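Side-chain contacts in glucoamylase (Thermoanaerobacterium thermosaccharolyticum, PDB 1LF6), which hydrolyses terminal alpha-1,4-linked glucose units one after another from the non-reducing ends of glucan chains, releasing beta-D-glucose: residues A[150-155]-A[217-222]; A[87-92]-A[120-125]; A[28-33]-A[227-232]. All blocks are in the same frame, centred on the assembly; numbering follows the deposited sequence.

Contact 1: A[150-155]-A[217-222]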
# COMPACT_ATOMS: atom_id res chain seq x y z
N LYS A 150 -12.78 -9.70 -32.44
CA LYS A 150 -12.42 -8.29 -32.50
C LYS A 150 -11.85 -7.96 -31.13
O LYS A 150 -12.37 -8.39 -30.10
CB LYS A 150 -13.65 -7.42 -32.76
CG LYS A 150 -14.16 -7.42 -34.20
CD LYS A 150 -14.82 -8.74 -34.57
CE LYS A 150 -15.44 -8.67 -35.96
NZ LYS A 150 -15.96 -9.98 -36.42
N LEU A 151 -10.76 -7.20 -31.11
CA LEU A 151 -10.13 -6.83 -29.84
C LEU A 151 -10.11 -5.32 -29.67
O LEU A 151 -9.63 -4.59 -30.54
CB LEU A 151 -8.70 -7.38 -29.80
CG LEU A 151 -7.92 -7.12 -28.51
CD1 LEU A 151 -8.54 -7.89 -27.36
CD2 LEU A 151 -6.47 -7.54 -28.71
N TYR A 152 -10.63 -4.86 -28.54
CA TYR A 152 -10.67 -3.43 -28.26
C TYR A 152 -9.98 -3.10 -26.94
O TYR A 152 -10.05 -3.87 -25.98
CB TYR A 152 -12.11 -2.92 -28.24
CG TYR A 152 -12.93 -3.33 -29.45
CD1 TYR A 152 -13.56 -4.57 -29.49
CD2 TYR A 152 -13.05 -2.49 -30.55
CE1 TYR A 152 -14.30 -4.97 -30.61
CE2 TYR A 152 -13.78 -2.87 -31.67
CZ TYR A 152 -14.40 -4.11 -31.70
OH TYR A 152 -15.11 -4.50 -32.81
N LEU A 153 -9.33 -1.94 -26.90
CA LEU A 153 -8.63 -1.48 -25.72
C LEU A 153 -9.38 -0.28 -25.14
O LEU A 153 -9.69 0.67 -25.87
CB LEU A 153 -7.20 -1.06 -26.09
CG LEU A 153 -6.28 -0.60 -24.95
CD1 LEU A 153 -6.05 -1.76 -24.00
CD2 LEU A 153 -4.95 -0.12 -25.52
N ALA A 154 -9.69 -0.34 -23.85
CA ALA A 154 -10.41 0.75 -23.18
C ALA A 154 -9.53 1.38 -22.11
O ALA A 154 -9.23 0.75 -21.09
CB ALA A 154 -11.70 0.22 -22.57
N TYR A 155 -9.13 2.62 -22.35
CA TYR A 155 -8.29 3.37 -21.43
C TYR A 155 -9.14 4.38 -20.67
O TYR A 155 -9.79 5.22 -21.28
CB TYR A 155 -7.19 4.09 -22.22
CG TYR A 155 -6.44 5.16 -21.44
CD1 TYR A 155 -5.83 4.86 -20.22
CD2 TYR A 155 -6.35 6.46 -21.93
CE1 TYR A 155 -5.14 5.84 -19.51
CE2 TYR A 155 -5.65 7.44 -21.23
CZ TYR A 155 -5.05 7.12 -20.02
OH TYR A 155 -4.36 8.09 -19.33
N LYS A 217 -21.65 -4.37 -30.65
CA LYS A 217 -20.63 -5.41 -30.58
C LYS A 217 -19.56 -5.12 -31.62
O LYS A 217 -18.93 -6.01 -32.17
CB LYS A 217 -21.28 -6.77 -30.82
CG LYS A 217 -22.49 -6.98 -29.93
CD LYS A 217 -23.23 -8.26 -30.23
CE LYS A 217 -24.55 -8.29 -29.48
NZ LYS A 217 -24.37 -8.05 -28.02
N GLN A 218 -19.37 -3.82 -31.86
CA GLN A 218 -18.39 -3.32 -32.81
C GLN A 218 -18.42 -1.79 -32.72
O GLN A 218 -19.47 -1.21 -32.43
CB GLN A 218 -18.72 -3.77 -34.23
CG GLN A 218 -20.09 -3.35 -34.74
CD GLN A 218 -20.36 -3.79 -36.17
OE1 GLN A 218 -21.45 -3.58 -36.71
NE2 GLN A 218 -19.36 -4.41 -36.79
N MET A 219 -17.29 -1.15 -32.97
CA MET A 219 -17.22 0.31 -32.90
C MET A 219 -18.08 1.00 -33.95
O MET A 219 -17.91 0.79 -35.15
CB MET A 219 -15.78 0.79 -33.04
CG MET A 219 -14.95 0.63 -31.78
SD MET A 219 -13.27 1.27 -31.99
CE MET A 219 -13.52 3.02 -31.71
N THR A 220 -19.01 1.82 -33.47
CA THR A 220 -19.92 2.56 -34.33
C THR A 220 -19.52 4.04 -34.32
O THR A 220 -19.56 4.72 -35.34
CB THR A 220 -21.37 2.43 -33.84
OG1 THR A 220 -21.73 1.05 -33.76
CG2 THR A 220 -22.32 3.14 -34.79
N LYS A 221 -19.13 4.52 -33.14
CA LYS A 221 -18.72 5.91 -33.00
C LYS A 221 -17.20 6.03 -33.05
O LYS A 221 -16.48 5.12 -32.64
CB LYS A 221 -19.25 6.50 -31.69
CG LYS A 221 -20.77 6.66 -31.62
CD LYS A 221 -21.47 5.33 -31.43
CE LYS A 221 -22.96 5.52 -31.19
NZ LYS A 221 -23.64 4.24 -30.84
N HIS A 222 -16.72 7.16 -33.55
CA HIS A 222 -15.29 7.41 -33.64
C HIS A 222 -14.97 8.84 -33.24
O HIS A 222 -14.28 9.57 -33.97
CB HIS A 222 -14.81 7.13 -35.07
CG HIS A 222 -14.85 5.68 -35.45
ND1 HIS A 222 -13.98 4.75 -34.90
CD2 HIS A 222 -15.66 5.00 -36.28
CE1 HIS A 222 -14.27 3.56 -35.39
NE2 HIS A 222 -15.28 3.68 -36.23
O HOH W 1 -14.99 -2.63 -34.75

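Contact 2: A[87-92]-A[120-125]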
# COMPACT_ATOMS: atom_id res chain seq x y z
N PRO A 87 -17.23 -10.09 -23.95
CA PRO A 87 -16.60 -10.26 -22.63
C PRO A 87 -15.55 -9.22 -22.25
O PRO A 87 -14.72 -8.82 -23.07
CB PRO A 87 -16.01 -11.66 -22.71
CG PRO A 87 -15.58 -11.73 -24.12
CD PRO A 87 -16.77 -11.15 -24.86
N ASP A 88 -15.62 -8.79 -20.99
CA ASP A 88 -14.69 -7.83 -20.41
C ASP A 88 -13.69 -8.72 -19.68
O ASP A 88 -14.06 -9.42 -18.74
CB ASP A 88 -15.44 -6.92 -19.43
CG ASP A 88 -14.52 -5.95 -18.68
OD1 ASP A 88 -15.05 -4.96 -18.14
OD2 ASP A 88 -13.29 -6.18 -18.62
N GLU A 89 -12.43 -8.69 -20.11
CA GLU A 89 -11.40 -9.54 -19.50
C GLU A 89 -11.33 -9.40 -17.98
O GLU A 89 -11.08 -10.38 -17.28
CB GLU A 89 -10.03 -9.23 -20.11
CG GLU A 89 -9.34 -8.00 -19.54
CD GLU A 89 -7.95 -7.78 -20.11
OE1 GLU A 89 -7.23 -8.77 -20.34
OE2 GLU A 89 -7.57 -6.61 -20.32
N THR A 90 -11.55 -8.19 -17.47
CA THR A 90 -11.47 -7.96 -16.03
C THR A 90 -12.56 -8.66 -15.22
O THR A 90 -12.51 -8.66 -13.99
CB THR A 90 -11.50 -6.44 -15.69
OG1 THR A 90 -12.76 -5.88 -16.05
CG2 THR A 90 -10.40 -5.71 -16.43
N LYS A 91 -13.53 -9.27 -15.89
CA LYS A 91 -14.60 -9.96 -15.16
C LYS A 91 -15.07 -11.25 -15.81
O LYS A 91 -15.68 -12.09 -15.15
CB LYS A 91 -15.79 -9.02 -14.97
CG LYS A 91 -16.23 -8.33 -16.23
CD LYS A 91 -16.43 -6.84 -16.00
CE LYS A 91 -17.54 -6.57 -15.00
NZ LYS A 91 -17.76 -5.11 -14.83
N ASP A 92 -14.78 -11.43 -17.10
CA ASP A 92 -15.22 -12.63 -17.81
C ASP A 92 -14.08 -13.59 -18.14
O ASP A 92 -14.26 -14.50 -18.95
CB ASP A 92 -15.94 -12.23 -19.09
CG ASP A 92 -17.09 -11.28 -18.84
OD1 ASP A 92 -17.87 -11.53 -17.89
OD2 ASP A 92 -17.23 -10.29 -19.59
N ILE A 120 -5.52 -13.91 -23.46
CA ILE A 120 -4.70 -12.72 -23.65
C ILE A 120 -3.52 -12.79 -22.69
O ILE A 120 -3.69 -13.01 -21.49
CB ILE A 120 -5.50 -11.43 -23.37
CG1 ILE A 120 -6.69 -11.34 -24.34
CG2 ILE A 120 -4.61 -10.21 -23.54
CD1 ILE A 120 -7.54 -10.09 -24.16
N THR A 121 -2.31 -12.62 -23.22
CA THR A 121 -1.11 -12.66 -22.40
C THR A 121 -0.46 -11.29 -22.40
O THR A 121 -0.30 -10.67 -23.45
CB THR A 121 -0.12 -13.71 -22.93
OG1 THR A 121 -0.76 -15.00 -22.93
CG2 THR A 121 1.13 -13.77 -22.05
N LYS A 122 -0.07 -10.81 -21.22
CA LYS A 122 0.54 -9.49 -21.11
C LYS A 122 1.90 -9.47 -20.41
O LYS A 122 2.20 -10.31 -19.57
CB LYS A 122 -0.41 -8.54 -20.36
CG LYS A 122 -1.83 -8.51 -20.89
CD LYS A 122 -2.73 -7.69 -19.97
CE LYS A 122 -4.15 -7.59 -20.51
NZ LYS A 122 -5.05 -6.82 -19.59
N ASP A 123 2.70 -8.49 -20.77
CA ASP A 123 4.02 -8.27 -20.20
C ASP A 123 3.97 -6.80 -19.82
O ASP A 123 3.86 -5.94 -20.70
CB ASP A 123 5.12 -8.50 -21.25
CG ASP A 123 5.45 -9.97 -21.42
OD1 ASP A 123 4.55 -10.80 -21.19
OD2 ASP A 123 6.60 -10.29 -21.80
N ILE A 124 4.04 -6.51 -18.53
CA ILE A 124 3.95 -5.14 -18.05
C ILE A 124 5.11 -4.67 -17.19
O ILE A 124 5.55 -5.38 -16.28
CB ILE A 124 2.63 -4.95 -17.26
CG1 ILE A 124 1.45 -5.37 -18.14
CG2 ILE A 124 2.49 -3.50 -16.80
CD1 ILE A 124 0.13 -5.47 -17.39
N PHE A 125 5.59 -3.47 -17.48
CA PHE A 125 6.70 -2.85 -16.76
C PHE A 125 6.85 -1.42 -17.27
O PHE A 125 6.07 -0.98 -18.11
CB PHE A 125 8.00 -3.64 -16.98
CG PHE A 125 8.44 -3.69 -18.41
CD1 PHE A 125 9.33 -2.74 -18.92
CD2 PHE A 125 7.95 -4.67 -19.27
CE1 PHE A 125 9.73 -2.78 -20.25
CE2 PHE A 125 8.34 -4.71 -20.61
CZ PHE A 125 9.23 -3.76 -21.10

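Contact 3: A[28-33]-A[227-232]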
# COMPACT_ATOMS: atom_id res chain seq x y z
N GLU A 28 -21.42 9.54 -16.82
CA GLU A 28 -21.75 9.18 -15.45
C GLU A 28 -20.48 9.11 -14.59
O GLU A 28 -19.37 9.02 -15.12
CB GLU A 28 -22.47 7.83 -15.45
CG GLU A 28 -23.18 7.51 -14.16
CD GLU A 28 -24.03 6.27 -14.29
OE1 GLU A 28 -24.85 6.20 -15.23
OE2 GLU A 28 -23.88 5.36 -13.44
N GLU A 29 -20.66 9.16 -13.28
CA GLU A 29 -19.58 9.14 -12.31
C GLU A 29 -19.06 7.70 -12.23
O GLU A 29 -19.70 6.76 -12.65
CB GLU A 29 -20.07 9.59 -10.94
CG GLU A 29 -20.38 11.08 -10.84
CD GLU A 29 -20.87 11.48 -9.46
OE1 GLU A 29 -21.12 12.68 -9.24
OE2 GLU A 29 -21.00 10.58 -8.60
N ASP A 30 -17.83 7.70 -11.85
CA ASP A 30 -16.99 6.49 -11.90
C ASP A 30 -16.46 6.25 -10.50
O ASP A 30 -16.74 7.04 -9.55
CB ASP A 30 -15.93 6.72 -12.95
CG ASP A 30 -15.22 5.56 -13.55
OD1 ASP A 30 -15.55 4.37 -13.44
OD2 ASP A 30 -14.24 5.85 -14.32
N THR A 31 -15.60 5.30 -10.36
CA THR A 31 -15.09 4.75 -9.13
C THR A 31 -13.67 4.29 -9.35
O THR A 31 -13.32 3.97 -10.51
CB THR A 31 -16.02 3.59 -8.69
OG1 THR A 31 -15.90 3.30 -7.31
CG2 THR A 31 -16.00 2.39 -9.57
N TRP A 32 -12.91 4.05 -8.32
CA TRP A 32 -11.55 3.50 -8.55
C TRP A 32 -11.65 2.00 -8.69
O TRP A 32 -12.68 1.37 -8.48
CB TRP A 32 -10.63 3.94 -7.42
CG TRP A 32 -10.37 5.43 -7.42
CD1 TRP A 32 -11.03 6.31 -6.60
CD2 TRP A 32 -9.54 6.19 -8.28
NE1 TRP A 32 -10.60 7.59 -6.88
CE2 TRP A 32 -9.68 7.54 -7.90
CE3 TRP A 32 -8.65 5.86 -9.31
CZ2 TRP A 32 -8.99 8.56 -8.53
CZ3 TRP A 32 -7.95 6.88 -9.93
CH2 TRP A 32 -8.13 8.21 -9.54
N ALA A 33 -10.51 1.39 -9.00
CA ALA A 33 -10.41 -0.06 -9.14
C ALA A 33 -10.29 -0.78 -7.80
O ALA A 33 -9.99 -0.18 -6.77
CB ALA A 33 -9.21 -0.41 -10.03
N ARG A 227 -14.92 15.67 -22.92
CA ARG A 227 -14.47 16.17 -21.63
C ARG A 227 -15.44 15.82 -20.51
O ARG A 227 -16.61 16.20 -20.55
CB ARG A 227 -14.25 17.69 -21.67
CG ARG A 227 -13.69 18.24 -20.37
CD ARG A 227 -13.10 19.62 -20.54
NE ARG A 227 -14.10 20.60 -20.95
CZ ARG A 227 -13.82 21.87 -21.23
NH1 ARG A 227 -12.58 22.31 -21.14
NH2 ARG A 227 -14.80 22.69 -21.59
N GLY A 228 -14.94 15.09 -19.52
CA GLY A 228 -15.74 14.67 -18.39
C GLY A 228 -15.28 13.29 -17.98
O GLY A 228 -14.07 13.02 -17.97
N ASN A 229 -16.21 12.41 -17.62
CA ASN A 229 -15.86 11.04 -17.27
C ASN A 229 -15.79 10.30 -18.60
O ASN A 229 -16.78 9.77 -19.08
CB ASN A 229 -16.91 10.40 -16.36
CG ASN A 229 -16.68 10.73 -14.89
OD1 ASN A 229 -17.04 11.80 -14.42
ND2 ASN A 229 -16.07 9.80 -14.17
N ILE A 230 -14.60 10.29 -19.18
CA ILE A 230 -14.41 9.68 -20.49
C ILE A 230 -13.69 8.34 -20.49
O ILE A 230 -13.11 7.91 -19.49
CB ILE A 230 -13.64 10.63 -21.40
CG1 ILE A 230 -12.23 10.85 -20.85
CG2 ILE A 230 -14.37 11.97 -21.48
CD1 ILE A 230 -11.34 11.71 -21.73
N ILE A 231 -13.75 7.68 -21.64
CA ILE A 231 -13.09 6.40 -21.86
C ILE A 231 -12.49 6.44 -23.27
O ILE A 231 -13.21 6.62 -24.26
CB ILE A 231 -14.10 5.24 -21.76
CG1 ILE A 231 -14.72 5.23 -20.36
CG2 ILE A 231 -13.42 3.92 -22.08
CD1 ILE A 231 -15.76 4.18 -20.16
N GLU A 232 -11.18 6.32 -23.34
CA GLU A 232 -10.51 6.35 -24.63
C GLU A 232 -10.37 4.93 -25.15
O GLU A 232 -9.54 4.16 -24.68
CB GLU A 232 -9.15 7.05 -24.48
CG GLU A 232 -9.32 8.48 -23.97
CD GLU A 232 -8.08 9.34 -24.11
OE1 GLU A 232 -8.24 10.58 -24.18
OE2 GLU A 232 -6.95 8.79 -24.14

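Contact 1: A[150-155]-A[217-222]
A Met-aromatic contact between Tyr152 and Met219 ties strand 150-157 of the N-terminal beta-sandwich domain to the loop that follows helix 209-216. The two side chains run past each other in opposite directions. Met219 lays its CG against one flank of the ring, 3.7 Å from Tyr152 CE2, and its sulfur lies farther back along that flank, 4.0 Å from Tyr152 CD2. Seen from the ring centroid, SD is 77° off the normal, so the polarisable sulfur faces the ring edge, where aromatic hydrogens carry a slight positive charge. The phenol end reaches the loop backbone: Tyr152 OH touches Gln218 CA at 3.5 Å. Gln218 CB lies near the same hydroxyl, and its chain carries on beyond it in the direction the tyrosine points, the amide plane nearly perpendicular to the ring. A water in the ring plane completes the junction, 2.7 Å from Tyr152 OH, and it accepts a longer bond of 3.3 Å from Met219 N. Tyrosine suits this place because its ring can be buried while its hydroxyl meets water and backbone at the surface. With chi1 at -50°, its CG stands anti to the carbonyl carbon, and the ring carries on toward the loop. Lys217, the first residue beyond the helix, turns the chain with a positive phi, and its NZ is bonded to Ser84 O. Around the ring, Ile209 and Leu213 of helix 209-216 supply apolar packing, while Thr80 and Glu235 touch it from the neighbouring strands 70-80 and 230-236.

Contact 2: A[87-92]-A[120-125]
Lys122 brings its ammonium end up to the two carboxylate oxygens of Glu89, the two side chains arriving from opposite directions. The salt bridge is short, with Lys122 NZ 2.6 Å from Glu89 OE2, and the nitrogen stands 37° out of the carboxylate plane. The ammonium group also lies in front of the second oxygen, with Lys122 NZ 3.0 Å from Glu89 OE1, and Lys122 CE passes 3.3 Å from Glu89 OE1. The lysine gets there by being straight: from chi2 onward every torsion is close to 180°, and its full length spans the gap between strand and helix. Both charges are buried, and both have further partners. Glu89 OE2 accepts from Phe77 N and OE1 from Asn111 ND2, while Lys122 NZ also bonds to Gly57 O; together these should fix the rotation of the carboxylate. The pair thus links the two sheets of the beta sandwich, since Lys122 belongs to strand 118-126 of one, and Phe77 lies in strand 70-80 of the other. Ile120, two residues before the lysine on the same strand, adds an apolar neighbour, its CD1 4.1 Å from Glu89 OE1. Glu89 lies at the start of a short, weakly bonded helical turn, and Asp88 just before it is the N-cap. Asp88 OD2 accepts from Thr90 N at 2.9 Å, closing an Asx turn, and from Thr90 OG1 on the same face of its carboxylate. Aspartate suits this cap because its short side chain folds back onto the first turn, while its other oxygen, OD1, forms a salt bridge with Lys76. Asp88 N in turn donates to Asp92 OD2 across 2.6 Å, with an angle of 157° at the hydrogen.

Contact 3: A[28-33]-A[227-232]
Segment 227-232 crosses from one sheet of the beta sandwich to the other, and at the crossing Asn229 meets Glu28 and Asp30 of an irregular N-terminal stretch. Arg227 and Gly228 end strand 225-228, which pairs with strand 166-173. Gly228 has a phi of 144°, at which a side chain would be jammed against the carbonyl oxygen of Arg227, so glycine fits the kink. Asn229 then leaves strand geometry and turns its side chain toward the other segment. The carbonyl oxygen of Glu28 presses on the base of this side chain, with Glu28 O 3.1 Å from Asn229 CB and almost as close to the amide carbon. Beyond it, Asn229 ND2 sits 3.3 Å from Asp30 CB; these are van der Waals contacts, and the amide nitrogen has a weak hydrogen bond to Asp331 OD2 instead. A small amide suits the site, short enough to fit beside the backbone of Glu28 yet able to donate to a nearby carboxylate. Ile230 begins the next strand and points away, packing on Ile201, Tyr203 and Pro157. Ile231 and Glu232 continue that strand, the glutamate side chain touching Ile201 on one neighbouring strand and Tyr155 on the other, while the branch methyl of the isoleucine, Ile231 CG2, packs 4.1 Å from Ala154 CB.

In the fold
All three contacts lie in the N-terminal domain. Contact 1 and contact 2, centred 16 Å apart, meet in the sandwich interior, where Leu151 CD1 packs on Ile120 CD1 at 4.0 Å. Contact 1 and contact 3 are 17 Å apart between centres and share neighbouring strands: Tyr155 O and Glu232 N, 2.7 Å apart, probably form a hydrogen bond. Contacts 2 and 3 do not touch, their nearest atoms being about 8 Å apart. None belongs to the active site, probably served by Glu435 and Glu438. Segment 28-33 is nevertheless linked to its surroundings, since Thr31 OG1 is hydrogen-bonded to Gly326 O, next to Trp325, which probably binds substrate.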